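Local coordinates for putative type VI secretion protein (Escherichia coli, PDB 6SKI), which acts as a phospholipase effector, probably hydrolysing phospholipids of target cells, and is carried on the VgrG spike of the type VI secretion system, at residues A[380-386]-A[398-402]; A[75-79]-A[519-523]; A[30-35]-A[183-188]; A[161-165]-A[205-209]. One frame throughout, in Å; residues are numbered along the deposited sequence.

Contact 1 of 4, residues A[380-386]-A[398-402]; sequences KIRSIGV and QKQVG
Two extended strands run antiparallel, their axes 4.2 Å apart at closest and their directions 147° apart. Q398 opens the second strand (phi/psi -132/149): its O accepts V386 N at 2.9 Å, and its CB lies 4.0 Å from V386 CB. K399 sits opposite G385 in a non-hydrogen-bonded pair, CA to CA 4.4 Å; its CA approaches I384 O at 3.1 Å, a CA-H...O contact. Q400 (chi1 t, chi2 t) pairs with I384, with N to I384 O at 2.9 Å and I384 N to its O at 3.0 Å. Its extended side chain follows the face of R382 and I384, placing OE1 3.3 Å from I384 CD1; R382 salt-bridges E84. V401 faces S383 without hydrogen bonds, CA to CA 4.5 Å, on the other face, where V401 CG1 meets I381 CG2 at 4.1 Å. G402 pairs with R382, R382 N to G402 O and G402 N to R382 O both 2.8 Å, and the ladder continues to K380 with A404. Backbone bonds from K399 to V340 and V401 to E338 line the far edge. Such alternation marks an antiparallel sheet, here three-stranded, with 398-409 central and 376-386 outermost.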
loop_
_atom_site.group_PDB
_atom_site.type_symbol
_atom_site.label_atom_id
_atom_site.label_comp_id
_atom_site.label_asym_id
_atom_site.label_seq_id
_atom_site.Cartn_x
_atom_site.Cartn_y
_atom_site.Cartn_z
ATOM N N LYS A 380 22.612 27.159 -3.555
ATOM C CA LYS A 380 22.317 27.761 -4.843
ATOM C C LYS A 380 21.706 29.136 -4.633
ATOM O O LYS A 380 20.821 29.311 -3.783
ATOM C CB LYS A 380 21.377 26.874 -5.658
ATOM C CG LYS A 380 22.027 25.591 -6.121
ATOM C CD LYS A 380 22.388 25.646 -7.584
ATOM C CE LYS A 380 23.120 24.392 -8.009
ATOM N NZ LYS A 380 24.295 24.702 -8.863
ATOM N N ILE A 381 22.195 30.104 -5.404
ATOM C CA ILE A 381 21.796 31.501 -5.305
ATOM C C ILE A 381 21.079 31.892 -6.588
ATOM O O ILE A 381 21.542 31.579 -7.690
ATOM C CB ILE A 381 23.005 32.419 -5.066
ATOM C CG1 ILE A 381 23.861 31.899 -3.917
ATOM C CG2 ILE A 381 22.544 33.832 -4.774
ATOM C CD1 ILE A 381 25.116 32.701 -3.705
ATOM N N ARG A 382 19.949 32.570 -6.438
ATOM C CA ARG A 382 19.218 33.187 -7.530
ATOM C C ARG A 382 19.242 34.692 -7.317
ATOM O O ARG A 382 19.020 35.162 -6.201
ATOM C CB ARG A 382 17.777 32.682 -7.566
ATOM C CG ARG A 382 16.981 33.112 -8.771
ATOM C CD ARG A 382 15.710 32.302 -8.866
ATOM N NE ARG A 382 14.715 32.925 -9.731
ATOM C CZ ARG A 382 13.735 33.703 -9.290
ATOM N NH1 ARG A 382 13.624 33.958 -7.996
ATOM N NH2 ARG A 382 12.867 34.228 -10.142
ATOM N N SER A 383 19.538 35.445 -8.369
ATOM C CA SER A 383 19.483 36.899 -8.315
ATOM C C SER A 383 18.712 37.404 -9.522
ATOM O O SER A 383 19.115 37.162 -10.663
ATOM C CB SER A 383 20.886 37.504 -8.278
ATOM O OG SER A 383 21.734 36.879 -9.224
ATOM N N ILE A 384 17.606 38.097 -9.271
ATOM C CA ILE A 384 16.853 38.751 -10.331
ATOM C C ILE A 384 16.774 40.239 -10.017
ATOM O O ILE A 384 17.072 40.679 -8.911
ATOM C CB ILE A 384 15.448 38.149 -10.519
ATOM C CG1 ILE A 384 14.670 38.172 -9.206
ATOM C CG2 ILE A 384 15.542 36.736 -11.053
ATOM C CD1 ILE A 384 13.178 38.068 -9.393
ATOM N N GLY A 385 16.378 41.019 -11.019
ATOM C CA GLY A 385 16.173 42.436 -10.807
ATOM C C GLY A 385 14.791 42.724 -10.256
ATOM O O GLY A 385 13.826 42.012 -10.523
ATOM N N VAL A 386 14.694 43.792 -9.467
ATOM C CA VAL A 386 13.439 44.197 -8.850
ATOM C C VAL A 386 13.045 45.537 -9.448
ATOM O O VAL A 386 13.796 46.515 -9.341
ATOM C CB VAL A 386 13.554 44.288 -7.321
ATOM C CG1 VAL A 386 12.493 45.217 -6.760
ATOM C CG2 VAL A 386 13.439 42.910 -6.700
ATOM N N GLN A 398 17.764 47.650 -7.384
ATOM C CA GLN A 398 17.472 46.617 -6.405
ATOM C C GLN A 398 17.400 45.246 -7.064
ATOM O O GLN A 398 16.986 45.105 -8.218
ATOM C CB GLN A 398 16.161 46.910 -5.670
ATOM C CG GLN A 398 16.270 48.043 -4.668
ATOM C CD GLN A 398 15.384 47.844 -3.462
ATOM O OE1 GLN A 398 14.192 47.571 -3.591
ATOM N NE2 GLN A 398 15.964 47.975 -2.275
ATOM N N LYS A 399 17.776 44.232 -6.293
ATOM C CA LYS A 399 17.766 42.854 -6.752
ATOM C C LYS A 399 17.075 41.995 -5.707
ATOM O O LYS A 399 17.180 42.255 -4.507
ATOM C CB LYS A 399 19.191 42.328 -6.991
ATOM C CG LYS A 399 19.940 42.000 -5.707
ATOM C CD LYS A 399 21.436 42.197 -5.823
ATOM C CE LYS A 399 22.015 41.444 -6.998
ATOM N NZ LYS A 399 23.502 41.449 -6.951
ATOM N N GLN A 400 16.363 40.978 -6.163
ATOM C CA GLN A 400 15.871 39.933 -5.281
ATOM C C GLN A 400 16.885 38.800 -5.297
ATOM O O GLN A 400 17.163 38.225 -6.356
ATOM C CB GLN A 400 14.493 39.430 -5.704
ATOM C CG GLN A 400 13.793 38.639 -4.611
ATOM C CD GLN A 400 12.647 37.805 -5.127
ATOM O OE1 GLN A 400 12.683 37.309 -6.251
ATOM N NE2 GLN A 400 11.619 37.640 -4.306
ATOM N N VAL A 401 17.446 38.503 -4.130
ATOM C CA VAL A 401 18.410 37.428 -3.951
ATOM C C VAL A 401 17.735 36.340 -3.132
ATOM O O VAL A 401 17.256 36.593 -2.020
ATOM C CB VAL A 401 19.690 37.920 -3.263
ATOM C CG1 VAL A 401 20.472 36.748 -2.703
ATOM C CG2 VAL A 401 20.538 38.710 -4.232
ATOM N N GLY A 402 17.678 35.146 -3.691
ATOM C CA GLY A 402 17.181 33.978 -2.986
ATOM C C GLY A 402 18.285 32.952 -2.853
ATOM O O GLY A 402 19.140 32.834 -3.726
#

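Contact 2 of 4, residues A[75-79]-A[519-523]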
loop_
_atom_site.group_PDB
_atom_site.type_symbol
_atom_site.label_atom_id
_atom_site.label_comp_id
_atom_site.label_asym_id
_atom_site.label_seq_id
_atom_site.Cartn_x
_atom_site.Cartn_y
_atom_site.Cartn_z
ATOM N N ALA A 75 6.456 31.947 -3.077
ATOM C CA ALA A 75 6.220 30.602 -3.588
ATOM C C ALA A 75 6.462 30.530 -5.091
ATOM O O ALA A 75 7.062 29.568 -5.588
ATOM C CB ALA A 75 4.802 30.160 -3.245
ATOM N N GLN A 76 6.015 31.545 -5.833
ATOM C CA GLN A 76 6.300 31.562 -7.261
ATOM C C GLN A 76 7.786 31.755 -7.521
ATOM O O GLN A 76 8.321 31.205 -8.491
ATOM C CB GLN A 76 5.486 32.653 -7.952
ATOM C CG GLN A 76 5.731 32.734 -9.442
ATOM C CD GLN A 76 5.132 31.560 -10.183
ATOM O OE1 GLN A 76 5.838 30.799 -10.841
ATOM N NE2 GLN A 76 3.820 31.407 -10.081
ATOM N N SER A 77 8.476 32.490 -6.650
ATOM C CA SER A 77 9.922 32.603 -6.783
ATOM C C SER A 77 10.617 31.283 -6.490
ATOM O O SER A 77 11.625 30.971 -7.126
ATOM C CB SER A 77 10.455 33.697 -5.858
ATOM O OG SER A 77 9.758 34.913 -6.048
ATOM N N CYS A 78 10.094 30.495 -5.550
ATOM C CA CYS A 78 10.636 29.161 -5.306
ATOM C C CYS A 78 10.455 28.269 -6.524
ATOM O O CYS A 78 11.374 27.536 -6.914
ATOM C CB CYS A 78 9.958 28.529 -4.091
ATOM S SG CYS A 78 10.378 29.253 -2.497
ATOM N N GLU A 79 9.268 28.315 -7.133
ATOM C CA GLU A 79 9.032 27.539 -8.347
ATOM C C GLU A 79 9.978 27.960 -9.464
ATOM O O GLU A 79 10.544 27.110 -10.161
ATOM C CB GLU A 79 7.582 27.689 -8.796
ATOM C CG GLU A 79 7.268 26.941 -10.076
ATOM C CD GLU A 79 5.818 26.530 -10.174
ATOM O OE1 GLU A 79 5.462 25.467 -9.623
ATOM O OE2 GLU A 79 5.032 27.266 -10.803
ATOM N N ASN A 519 -5.561 30.924 -10.640
ATOM C CA ASN A 519 -4.514 31.083 -9.646
ATOM C C ASN A 519 -3.729 29.785 -9.493
ATOM O O ASN A 519 -4.116 28.729 -9.998
ATOM C CB ASN A 519 -5.102 31.482 -8.296
ATOM C CG ASN A 519 -5.786 30.327 -7.600
ATOM O OD1 ASN A 519 -6.400 29.481 -8.245
ATOM N ND2 ASN A 519 -5.673 30.277 -6.279
ATOM N N LYS A 520 -2.612 29.876 -8.780
ATOM C CA LYS A 520 -1.815 28.712 -8.429
ATOM C C LYS A 520 -1.641 28.662 -6.919
ATOM O O LYS A 520 -1.235 29.652 -6.303
ATOM C CB LYS A 520 -0.455 28.743 -9.126
ATOM C CG LYS A 520 -0.402 27.888 -10.379
ATOM C CD LYS A 520 1.015 27.734 -10.896
ATOM C CE LYS A 520 1.694 29.079 -11.045
ATOM N NZ LYS A 520 2.970 28.963 -11.799
ATOM N N ALA A 521 -1.953 27.514 -6.333
ATOM C CA ALA A 521 -1.735 27.249 -4.922
ATOM C C ALA A 521 -0.518 26.350 -4.786
ATOM O O ALA A 521 -0.372 25.376 -5.528
ATOM C CB ALA A 521 -2.955 26.585 -4.283
ATOM N N PHE A 522 0.344 26.671 -3.828
ATOM C CA PHE A 522 1.676 26.092 -3.745
ATOM C C PHE A 522 1.802 25.233 -2.498
ATOM O O PHE A 522 1.421 25.657 -1.403
ATOM C CB PHE A 522 2.732 27.193 -3.751
ATOM C CG PHE A 522 2.919 27.832 -5.092
ATOM C CD1 PHE A 522 2.343 29.055 -5.377
ATOM C CD2 PHE A 522 3.672 27.211 -6.069
ATOM C CE1 PHE A 522 2.511 29.640 -6.608
ATOM C CE2 PHE A 522 3.844 27.796 -7.301
ATOM C CZ PHE A 522 3.262 29.011 -7.570
ATOM N N VAL A 523 2.336 24.030 -2.675
ATOM C CA VAL A 523 2.522 23.063 -1.602
ATOM C C VAL A 523 3.960 22.571 -1.642
ATOM O O VAL A 523 4.576 22.517 -2.711
ATOM C CB VAL A 523 1.537 21.883 -1.732
ATOM C CG1 VAL A 523 1.741 21.168 -3.051
ATOM C CG2 VAL A 523 1.677 20.921 -0.570
#
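Helix 75-79 lies across strand 521-523, the two axes 9.4 Å apart at their closest and inclined at 64°, a separation that leaves room for one aromatic ring between the backbones. A75 points its methyl toward the strand, and A75 CB meets F522 CD1 at 3.4 Å; this is also where the CA atoms come nearest, A75 CA to F522 CA being 6.4 Å. A75 O and the following Q76 N lie over one face of the same ring, so F522 (chi1 m) packs against the helix backbone as well as against a methyl group. The side chain of Q76 then extends past the ring toward K520, helping to cover both residues. One turn after A75, E79 N donates to A75 O at 3.0 Å, which brings the E79 side chain, extended through chi1 and chi2 (both t), to the same side of the helix. E79 OE2 forms a salt bridge with K520 NZ at 2.9 Å, while E79 OE1 stands at the edge of the F522 ring, 3.7 Å from CE2. S496 also touches E79, K520 and F522. The result is a helix-on-sheet interface: helix 72-85 packed against the small antiparallel pair of strands 495-497 and 521-523.

Contact 3 of 4, residues A[30-35]-A[183-188]; sequences KPARGV and DFCIAK
Backbone hydrogen bonding sets the register of these parallel strands, whose axes approach to 4.3 Å and cross at -32°. C185 N donates to R33 O and C185 O accepts V35 N, each at 2.9 Å, so C185 bonds to both residues flanking its bridge partner G34; A187 N to V35 O follows, also 2.9 Å. CA-CA distances are 4.5 Å (R33-F184), 5.1 Å (G34-C185) and 4.9 Å (V35-I186). A187 leaves the extended range (phi/psi -84/-13), and its CB comes 3.7 Å from G34 CA, where a CB on G34 would be crowded. The pairing belongs to the mixed, largely parallel sheet of the alpha/beta-hydrolase fold, joining strand 22-43 to strand 184-195. Apolar contacts gather on the face of F184 and I186: V35 (chi1 m) puts CG1 3.7 Å from F184 CB and CG2 4.0 Å from I186 CG1. The R33 guanidinium covers F184 CB with one face, NH2 lying 3.6 Å from F184 CD1, while NH1 bonds Q119 O. Just ahead of strand 184-195, D183 (chi1 t) forms a salt bridge with K30 (t, t, t, m) of strand 22-43: K30 NZ to D183 OD1 is 2.7 Å, with a weak bond to OD2 at 2.9 Å.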
loop_
_atom_site.group_PDB
_atom_site.type_symbol
_atom_site.label_atom_id
_atom_site.label_comp_id
_atom_site.label_asym_id
_atom_site.label_seq_id
_atom_site.Cartn_x
_atom_site.Cartn_y
_atom_site.Cartn_z
ATOM N N LYS A 30 -18.803 -40.633 -0.148
ATOM C CA LYS A 30 -17.400 -40.567 -0.488
ATOM C C LYS A 30 -16.640 -39.759 0.553
ATOM O O LYS A 30 -17.149 -38.758 1.066
ATOM C CB LYS A 30 -17.234 -39.915 -1.865
ATOM C CG LYS A 30 -15.884 -40.107 -2.519
ATOM C CD LYS A 30 -15.861 -39.431 -3.883
ATOM C CE LYS A 30 -14.563 -39.706 -4.620
ATOM N NZ LYS A 30 -13.384 -39.163 -3.893
ATOM N N PRO A 31 -15.427 -40.177 0.906
ATOM C CA PRO A 31 -14.586 -39.335 1.760
ATOM C C PRO A 31 -14.184 -38.066 1.029
ATOM O O PRO A 31 -13.951 -38.073 -0.182
ATOM C CB PRO A 31 -13.376 -40.232 2.042
ATOM C CG PRO A 31 -13.937 -41.613 1.926
ATOM C CD PRO A 31 -14.834 -41.511 0.728
ATOM N N ALA A 32 -14.113 -36.968 1.773
ATOM C CA ALA A 32 -13.765 -35.669 1.217
ATOM C C ALA A 32 -12.539 -35.124 1.933
ATOM O O ALA A 32 -12.498 -35.095 3.167
ATOM C CB ALA A 32 -14.929 -34.687 1.335
ATOM N N ARG A 33 -11.545 -34.705 1.154
ATOM C CA ARG A 33 -10.375 -34.041 1.708
ATOM C C ARG A 33 -10.793 -32.787 2.455
ATOM O O ARG A 33 -11.826 -32.186 2.167
ATOM C CB ARG A 33 -9.414 -33.637 0.595
ATOM C CG ARG A 33 -8.318 -34.611 0.262
ATOM C CD ARG A 33 -7.535 -34.050 -0.906
ATOM N NE ARG A 33 -8.379 -33.931 -2.090
ATOM C CZ ARG A 33 -8.072 -33.212 -3.163
ATOM N NH1 ARG A 33 -6.938 -32.533 -3.207
ATOM N NH2 ARG A 33 -8.904 -33.170 -4.192
ATOM N N GLY A 34 -9.982 -32.388 3.427
ATOM C CA GLY A 34 -10.065 -31.065 4.013
ATOM C C GLY A 34 -8.843 -30.261 3.601
ATOM O O GLY A 34 -7.728 -30.547 4.041
ATOM N N VAL A 35 -9.067 -29.262 2.752
ATOM C CA VAL A 35 -7.979 -28.462 2.201
ATOM C C VAL A 35 -7.935 -27.114 2.910
ATOM O O VAL A 35 -8.967 -26.461 3.094
ATOM C CB VAL A 35 -8.106 -28.308 0.674
ATOM C CG1 VAL A 35 -8.404 -29.654 0.046
ATOM C CG2 VAL A 35 -9.174 -27.309 0.288
ATOM N N ASP A 183 -13.890 -32.603 -5.202
ATOM C CA ASP A 183 -13.734 -33.817 -4.417
ATOM C C ASP A 183 -13.284 -33.491 -2.999
ATOM O O ASP A 183 -12.880 -34.387 -2.252
ATOM C CB ASP A 183 -12.730 -34.746 -5.109
ATOM C CG ASP A 183 -12.756 -36.163 -4.567
ATOM O OD1 ASP A 183 -13.582 -36.467 -3.683
ATOM O OD2 ASP A 183 -11.937 -36.981 -5.036
ATOM N N PHE A 184 -13.337 -32.219 -2.616
ATOM C CA PHE A 184 -12.768 -31.760 -1.363
ATOM C C PHE A 184 -13.694 -30.734 -0.733
ATOM O O PHE A 184 -14.543 -30.138 -1.398
ATOM C CB PHE A 184 -11.380 -31.149 -1.576
ATOM C CG PHE A 184 -11.361 -30.037 -2.586
ATOM C CD1 PHE A 184 -11.131 -30.303 -3.920
ATOM C CD2 PHE A 184 -11.567 -28.725 -2.198
ATOM C CE1 PHE A 184 -11.116 -29.287 -4.845
ATOM C CE2 PHE A 184 -11.551 -27.706 -3.121
ATOM C CZ PHE A 184 -11.325 -27.987 -4.446
ATOM N N CYS A 185 -13.516 -30.540 0.566
ATOM C CA CYS A 185 -14.116 -29.445 1.302
ATOM C C CYS A 185 -13.009 -28.523 1.792
ATOM O O CYS A 185 -11.940 -28.988 2.205
ATOM C CB CYS A 185 -14.930 -29.963 2.486
ATOM S SG CYS A 185 -15.717 -28.675 3.457
ATOM N N ILE A 186 -13.259 -27.221 1.736
ATOM C CA ILE A 186 -12.311 -26.249 2.264
ATOM C C ILE A 186 -12.453 -26.251 3.780
ATOM O O ILE A 186 -13.437 -25.748 4.325
ATOM C CB ILE A 186 -12.543 -24.855 1.674
ATOM C CG1 ILE A 186 -12.349 -24.901 0.160
ATOM C CG2 ILE A 186 -11.596 -23.852 2.297
ATOM C CD1 ILE A 186 -12.745 -23.640 -0.547
ATOM N N ALA A 187 -11.467 -26.820 4.462
ATOM C CA ALA A 187 -11.531 -26.999 5.902
ATOM C C ALA A 187 -11.098 -25.765 6.668
ATOM O O ALA A 187 -11.324 -25.692 7.880
ATOM C CB ALA A 187 -10.656 -28.182 6.323
ATOM N N LYS A 188 -10.478 -24.804 5.992
ATOM C CA LYS A 188 -10.015 -23.587 6.636
ATOM C C LYS A 188 -9.780 -22.539 5.564
ATOM O O LYS A 188 -9.302 -22.857 4.474
ATOM C CB LYS A 188 -8.730 -23.835 7.428
ATOM C CG LYS A 188 -8.454 -22.814 8.505
ATOM C CD LYS A 188 -7.192 -23.166 9.261
ATOM C CE LYS A 188 -6.702 -21.997 10.088
ATOM N NZ LYS A 188 -5.777 -22.441 11.164
#

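Contact 4 of 4, residues A[161-165]-A[205-209]; sequences TDEAM and HFANR
Two helices cross at -60°, their axes 10.6 Å apart at closest approach, with R209, F206 and H205 of one meeting T161, D162, A164 and M165 of the other. Backbone bonds from M165 N to T161 O, 3.0 Å, and R209 N to H205 O, 2.9 Å, confirm regular helix. The closest backbone approach is T161 CA to F206 CA, 5.7 Å. R209 adopts chi1 m, chi2 t, chi3 p, a bent course that brings NH1 2.7 Å from OD1 of D162 (chi1 m) in a salt bridge with an N-H...O angle of 156°. R209 NH1 also bonds T161 OG1 weakly at 2.8 Å. With chi1 p, T161 bonds its own helix through V158 O and sets CG2 3.3 Å from H205 ND1, near the plane of that ring. H205 (chi1 t) also makes a weak bond from ND1 to T161 OG1 at 3.5 Å. M165 (m, m, t) folds its CE over one face of the R209 guanidinium, 3.4 Å from NE, and within 3.7 Å of F206 CE1. F206 (chi1 t) receives A164 CB at 4.3 Å from CD1, and stacks edge-to-face with F191, so helix 198-211 meets both helix 156-178 and the central sheet. The D162 carboxylate offsets the charge of buried R209 at the guanidinium edge, while the M165 methyl covers one face; polar and apolar contacts thus share this crossing.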
loop_
_atom_site.group_PDB
_atom_site.type_symbol
_atom_site.label_atom_id
_atom_site.label_comp_id
_atom_site.label_asym_id
_atom_site.label_seq_id
_atom_site.Cartn_x
_atom_site.Cartn_y
_atom_site.Cartn_z
ATOM N N THR A 161 -10.367 -2.065 1.911
ATOM C CA THR A 161 -10.727 -3.356 2.498
ATOM C C THR A 161 -12.040 -3.887 1.925
ATOM O O THR A 161 -12.194 -5.101 1.741
ATOM C CB THR A 161 -10.797 -3.254 4.019
ATOM O OG1 THR A 161 -11.882 -2.403 4.399
ATOM C CG2 THR A 161 -9.496 -2.707 4.564
ATOM N N ASP A 162 -12.973 -2.999 1.587
ATOM C CA ASP A 162 -14.208 -3.441 0.941
ATOM C C ASP A 162 -13.942 -3.965 -0.469
ATOM O O ASP A 162 -14.462 -5.021 -0.868
ATOM C CB ASP A 162 -15.205 -2.286 0.890
ATOM C CG ASP A 162 -15.790 -1.961 2.246
ATOM O OD1 ASP A 162 -15.111 -2.210 3.262
ATOM O OD2 ASP A 162 -16.928 -1.449 2.298
ATOM N N GLU A 163 -13.123 -3.238 -1.230
ATOM C CA GLU A 163 -12.682 -3.730 -2.527
ATOM C C GLU A 163 -11.961 -5.060 -2.384
ATOM O O GLU A 163 -12.065 -5.924 -3.258
ATOM C CB GLU A 163 -11.779 -2.693 -3.198
ATOM C CG GLU A 163 -10.852 -3.259 -4.259
ATOM C CD GLU A 163 -10.197 -2.184 -5.101
ATOM O OE1 GLU A 163 -9.275 -2.514 -5.877
ATOM O OE2 GLU A 163 -10.603 -1.008 -4.986
ATOM N N ALA A 164 -11.248 -5.248 -1.275
ATOM C CA ALA A 164 -10.592 -6.521 -1.016
ATOM C C ALA A 164 -11.607 -7.628 -0.808
ATOM O O ALA A 164 -11.376 -8.765 -1.215
ATOM C CB ALA A 164 -9.675 -6.405 0.198
ATOM N N MET A 165 -12.729 -7.324 -0.156
ATOM C CA MET A 165 -13.775 -8.339 -0.019
ATOM C C MET A 165 -14.337 -8.741 -1.378
ATOM O O MET A 165 -14.518 -9.935 -1.662
ATOM C CB MET A 165 -14.901 -7.844 0.886
ATOM C CG MET A 165 -14.435 -7.081 2.090
ATOM S SD MET A 165 -14.133 -8.158 3.489
ATOM C CE MET A 165 -13.042 -7.134 4.469
ATOM N N HIS A 205 -6.021 -2.894 8.756
ATOM C CA HIS A 205 -7.465 -2.816 8.904
ATOM C C HIS A 205 -8.109 -4.131 8.503
ATOM O O HIS A 205 -8.916 -4.687 9.256
ATOM C CB HIS A 205 -8.022 -1.661 8.075
ATOM C CG HIS A 205 -9.451 -1.335 8.380
ATOM N ND1 HIS A 205 -10.456 -1.462 7.450
ATOM C CD2 HIS A 205 -10.042 -0.898 9.516
ATOM C CE1 HIS A 205 -11.607 -1.112 7.996
ATOM N NE2 HIS A 205 -11.382 -0.763 9.249
ATOM N N PHE A 206 -7.699 -4.682 7.359
ATOM C CA PHE A 206 -8.260 -5.955 6.932
ATOM C C PHE A 206 -8.039 -7.016 7.995
ATOM O O PHE A 206 -8.976 -7.729 8.370
ATOM C CB PHE A 206 -7.649 -6.383 5.601
ATOM C CG PHE A 206 -8.201 -7.670 5.071
ATOM C CD1 PHE A 206 -9.335 -7.681 4.285
ATOM C CD2 PHE A 206 -7.584 -8.871 5.362
ATOM C CE1 PHE A 206 -9.840 -8.865 3.803
ATOM C CE2 PHE A 206 -8.086 -10.053 4.884
ATOM C CZ PHE A 206 -9.213 -10.053 4.104
ATOM N N ALA A 207 -6.824 -7.084 8.543
ATOM C CA ALA A 207 -6.551 -8.100 9.547
ATOM C C ALA A 207 -7.487 -7.938 10.731
ATOM O O ALA A 207 -8.031 -8.924 11.241
ATOM C CB ALA A 207 -5.093 -8.028 9.990
ATOM N N ASN A 208 -7.748 -6.692 11.128
ATOM C CA ASN A 208 -8.639 -6.473 12.256
ATOM C C ASN A 208 -10.053 -6.912 11.914
ATOM O O ASN A 208 -10.737 -7.521 12.744
ATOM C CB ASN A 208 -8.599 -5.009 12.678
ATOM C CG ASN A 208 -7.383 -4.685 13.514
ATOM O OD1 ASN A 208 -6.649 -3.746 13.226
ATOM N ND2 ASN A 208 -7.159 -5.470 14.558
ATOM N N ARG A 209 -10.489 -6.654 10.681
ATOM C CA ARG A 209 -11.798 -7.131 10.259
ATOM C C ARG A 209 -11.857 -8.651 10.294
ATOM O O ARG A 209 -12.916 -9.232 10.546
ATOM C CB ARG A 209 -12.123 -6.608 8.863
ATOM C CG ARG A 209 -12.238 -5.103 8.800
ATOM C CD ARG A 209 -12.601 -4.630 7.413
ATOM N NE ARG A 209 -13.935 -5.071 7.024
ATOM C CZ ARG A 209 -14.677 -4.470 6.102
ATOM N NH1 ARG A 209 -14.218 -3.401 5.472
ATOM N NH2 ARG A 209 -15.879 -4.940 5.809
#

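The contacts fall into two groups on opposite sides of the chain's centre. Contacts 1 and 2 have centres 17 Å apart and meet at helix 72-85, which carries segment 75-79 of contact 2: R382 NH1 lies 3.7 Å from S77 O. Contacts 3 and 4, with centres 26 Å apart, are linked through strand 184-195, which leaves contact 3 and leads to helix 198-211 of contact 4. At that strand-to-helix turn sits S197, the probable nucleophile of a putative triad with H310 and D245, as in alpha/beta hydrolases. The groups are far apart, contacts 1 and 3 being 77 Å between centres; contact 2 joins segments 440 residues apart, and contacts 1 and 4 both fall within that span.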